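Local coordinates for protein transcriptional regulator (TetR/AcrR family) (Bacillus halodurans, PDB 5GP9) that probably represses genes of fatty acid degradation by binding their operator DNA, as a FadR regulator of the TetR family that responds to an effector, at residues V16-E21 against A33-V38. Sequence-based numbering, arbitrary orientation.
Sequences VQVIAE and AKAAGV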
ATOM      1  N   VAL A  16      -1.039  21.274  -0.091  1.00 26.18           N
ATOM      2  CA  VAL A  16      -1.693  20.116  -0.708  1.00 24.66           C
ATOM      3  C   VAL A  16      -1.767  20.343  -2.223  1.00 29.43           C
ATOM      4  O   VAL A  16      -1.402  19.491  -3.044  1.00 28.11           O
ATOM      5  CB  VAL A  16      -3.064  19.828  -0.097  1.00 24.36           C
ATOM      6  CG1 VAL A  16      -3.889  18.826  -0.955  1.00 29.89           C
ATOM      7  CG2 VAL A  16      -2.935  19.342   1.303  1.00 24.72           C
ATOM      8  N   GLN A  17      -2.130  21.572  -2.616  1.00 26.51           N
ATOM      9  CA  GLN A  17      -2.240  21.907  -4.017  1.00 29.66           C
ATOM     10  C   GLN A  17      -0.918  21.812  -4.743  1.00 29.01           C
ATOM     11  O   GLN A  17      -0.825  21.166  -5.771  1.00 28.55           O
ATOM     12  CB  GLN A  17      -2.848  23.297  -4.182  1.00 35.17           C
ATOM     13  CG  GLN A  17      -2.966  23.635  -5.652  1.00 43.66           C
ATOM     14  CD  GLN A  17      -3.530  25.000  -5.866  1.00 53.94           C
ATOM     15  OE1 GLN A  17      -4.720  25.255  -5.587  1.00 61.19           O
ATOM     16  NE2 GLN A  17      -2.659  25.917  -6.324  1.00 53.78           N
ATOM     17  N   VAL A  18       0.124  22.386  -4.178  1.00 28.95           N
ATOM     18  CA  VAL A  18       1.405  22.420  -4.816  1.00 29.79           C
ATOM     19  C   VAL A  18       2.058  21.036  -4.921  1.00 29.37           C
ATOM     20  O   VAL A  18       2.626  20.663  -5.964  1.00 31.41           O
ATOM     21  CB  VAL A  18       2.326  23.394  -4.075  1.00 32.94           C
ATOM     22  CG1 VAL A  18       3.775  23.267  -4.528  1.00 32.94           C
ATOM     23  CG2 VAL A  18       1.789  24.797  -4.278  1.00 32.51           C
ATOM     24  N   ILE A  19       1.923  20.282  -3.851  1.00 27.74           N
ATOM     25  CA  ILE A  19       2.467  18.935  -3.800  1.00 30.43           C
ATOM     26  C   ILE A  19       1.722  18.051  -4.750  1.00 27.48           C
ATOM     27  O   ILE A  19       2.351  17.252  -5.436  1.00 34.15           O
ATOM     28  CB  ILE A  19       2.539  18.359  -2.384  1.00 29.58           C
ATOM     29  CG1 ILE A  19       3.502  19.142  -1.468  1.00 28.64           C
ATOM     30  CG2 ILE A  19       2.881  16.872  -2.379  1.00 30.32           C
ATOM     31  CD1 ILE A  19       3.420  18.829   0.015  1.00 29.95           C
ATOM     32  N   ALA A  20       0.416  18.185  -4.848  1.00 31.07           N
ATOM     33  CA  ALA A  20      -0.361  17.333  -5.746  1.00 29.31           C
ATOM     34  C   ALA A  20       0.012  17.688  -7.191  1.00 36.59           C
ATOM     35  O   ALA A  20       0.238  16.832  -8.029  1.00 36.75           O
ATOM     36  CB  ALA A  20      -1.820  17.537  -5.533  1.00 29.57           C
ATOM     37  N   GLU A  21       0.138  18.975  -7.463  1.00 34.39           N
ATOM     38  CA  GLU A  21       0.276  19.417  -8.850  1.00 39.09           C
ATOM     39  C   GLU A  21       1.635  19.168  -9.424  1.00 37.33           C
ATOM     40  O   GLU A  21       1.734  18.815 -10.599  1.00 39.82           O
ATOM     41  CB  GLU A  21      -0.035  20.907  -8.980  1.00 41.85           C
ATOM     42  CG  GLU A  21      -1.536  21.201  -9.067  1.00 51.97           C
ATOM     43  CD  GLU A  21      -1.836  22.697  -9.252  1.00 60.50           C
ATOM     44  OE1 GLU A  21      -0.929  23.444  -9.738  1.00 66.15           O
ATOM     45  OE2 GLU A  21      -2.970  23.126  -8.915  1.00 59.95           O
ATOM     46  N   ALA A  33       4.228  29.369  -0.659  1.00 30.96           N
ATOM     47  CA  ALA A  33       3.976  30.725  -0.178  1.00 33.34           C
ATOM     48  C   ALA A  33       3.159  31.497  -1.210  1.00 32.31           C
ATOM     49  O   ALA A  33       2.131  32.072  -0.832  1.00 32.00           O
ATOM     50  CB  ALA A  33       5.344  31.426   0.089  1.00 32.01           C
ATOM     51  N   LYS A  34       3.527  31.394  -2.507  1.00 34.22           N
ATOM     52  CA  LYS A  34       2.809  32.069  -3.594  1.00 40.52           C
ATOM     53  C   LYS A  34       1.371  31.587  -3.660  1.00 36.85           C
ATOM     54  O   LYS A  34       0.448  32.389  -3.603  1.00 33.98           O
ATOM     55  CB  LYS A  34       3.514  31.900  -4.946  1.00 45.89           C
ATOM     56  CG  LYS A  34       2.767  32.501  -6.158  1.00 50.01           C
ATOM     57  CD  LYS A  34       3.566  32.398  -7.458  1.00 57.60           C
ATOM     58  CE  LYS A  34       2.742  31.971  -8.674  1.00 61.95           C
ATOM     59  NZ  LYS A  34       1.542  32.829  -8.828  1.00 66.51           N
ATOM     60  N   ALA A  35       1.186  30.272  -3.572  1.00 30.50           N
ATOM     61  CA  ALA A  35      -0.160  29.711  -3.660  1.00 28.80           C
ATOM     62  C   ALA A  35      -1.019  30.078  -2.427  1.00 29.49           C
ATOM     63  O   ALA A  35      -2.239  30.203  -2.544  1.00 37.27           O
ATOM     64  CB  ALA A  35      -0.046  28.199  -3.819  1.00 30.45           C
ATOM     65  N   ALA A  36      -0.371  30.313  -1.295  1.00 26.25           N
ATOM     66  CA  ALA A  36      -1.000  30.667  -0.043  1.00 25.59           C
ATOM     67  C   ALA A  36      -1.244  32.206   0.074  1.00 28.21           C
ATOM     68  O   ALA A  36      -1.833  32.617   1.023  1.00 30.03           O
ATOM     69  CB  ALA A  36      -0.153  30.243   1.138  1.00 26.95           C
ATOM     70  N   GLY A  37      -0.689  32.975  -0.846  1.00 31.42           N
ATOM     71  CA  GLY A  37      -0.810  34.436  -0.836  1.00 34.18           C
ATOM     72  C   GLY A  37       0.002  35.115   0.239  1.00 39.14           C
ATOM     73  O   GLY A  37      -0.427  36.172   0.807  1.00 35.43           O
ATOM     74  N   VAL A  38       1.174  34.539   0.533  1.00 34.19           N
ATOM     75  CA  VAL A  38       1.982  35.021   1.672  1.00 36.07           C
ATOM     76  C   VAL A  38       3.423  35.157   1.262  1.00 32.64           C
ATOM     77  O   VAL A  38       3.822  34.641   0.196  1.00 38.59           O
ATOM     78  CB  VAL A  38       1.865  34.165   2.919  1.00 35.94           C
ATOM     79  CG1 VAL A  38       0.466  34.154   3.501  1.00 39.00           C
ATOM     80  CG2 VAL A  38       2.383  32.730   2.665  1.00 36.30           C
TER
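Val18 of helix 8-26 meets Ala35 of helix 29-36 through a single pair of methyl groups, Val18 CG2 lying 3.9 Å from Ala35 CB. The valine's torsion decides which branch touches: CG1 stands anti to the backbone N (chi1 168°), and CG2, beside that nitrogen, extends to the alanine. Val18 CA and Ala35 CA, 7.5 Å apart, are the closest CA pair of the two segments. Gln17 adds a looser contact from the exposed side. Its chain is fully extended through chi2 (-179°) and brings the amide nitrogen end toward the alanine methyl, with Gln17 NE2 4.3 Å from Ala35 CB and the oxygen turned farther off. Ala14, one turn earlier on helix 8-26, also touches Ala35. Just beyond Ala35, helix 29-36 closes in a Schellman motif: Gly37 takes positive phi (73°), Val38 N bonds back to Ala33 O at 3.0 Å, and Gly37 N to Lys34 O, also at 3.0 Å. The chain then turns into helix 40-46, the second helix of the predicted helix-turn-helix. Small and mostly apolar, the touch between these segments is carried by van der Waals contact, while a polar tie between the same helices, Gln10 NE2 to Ala36 O, lies beside it.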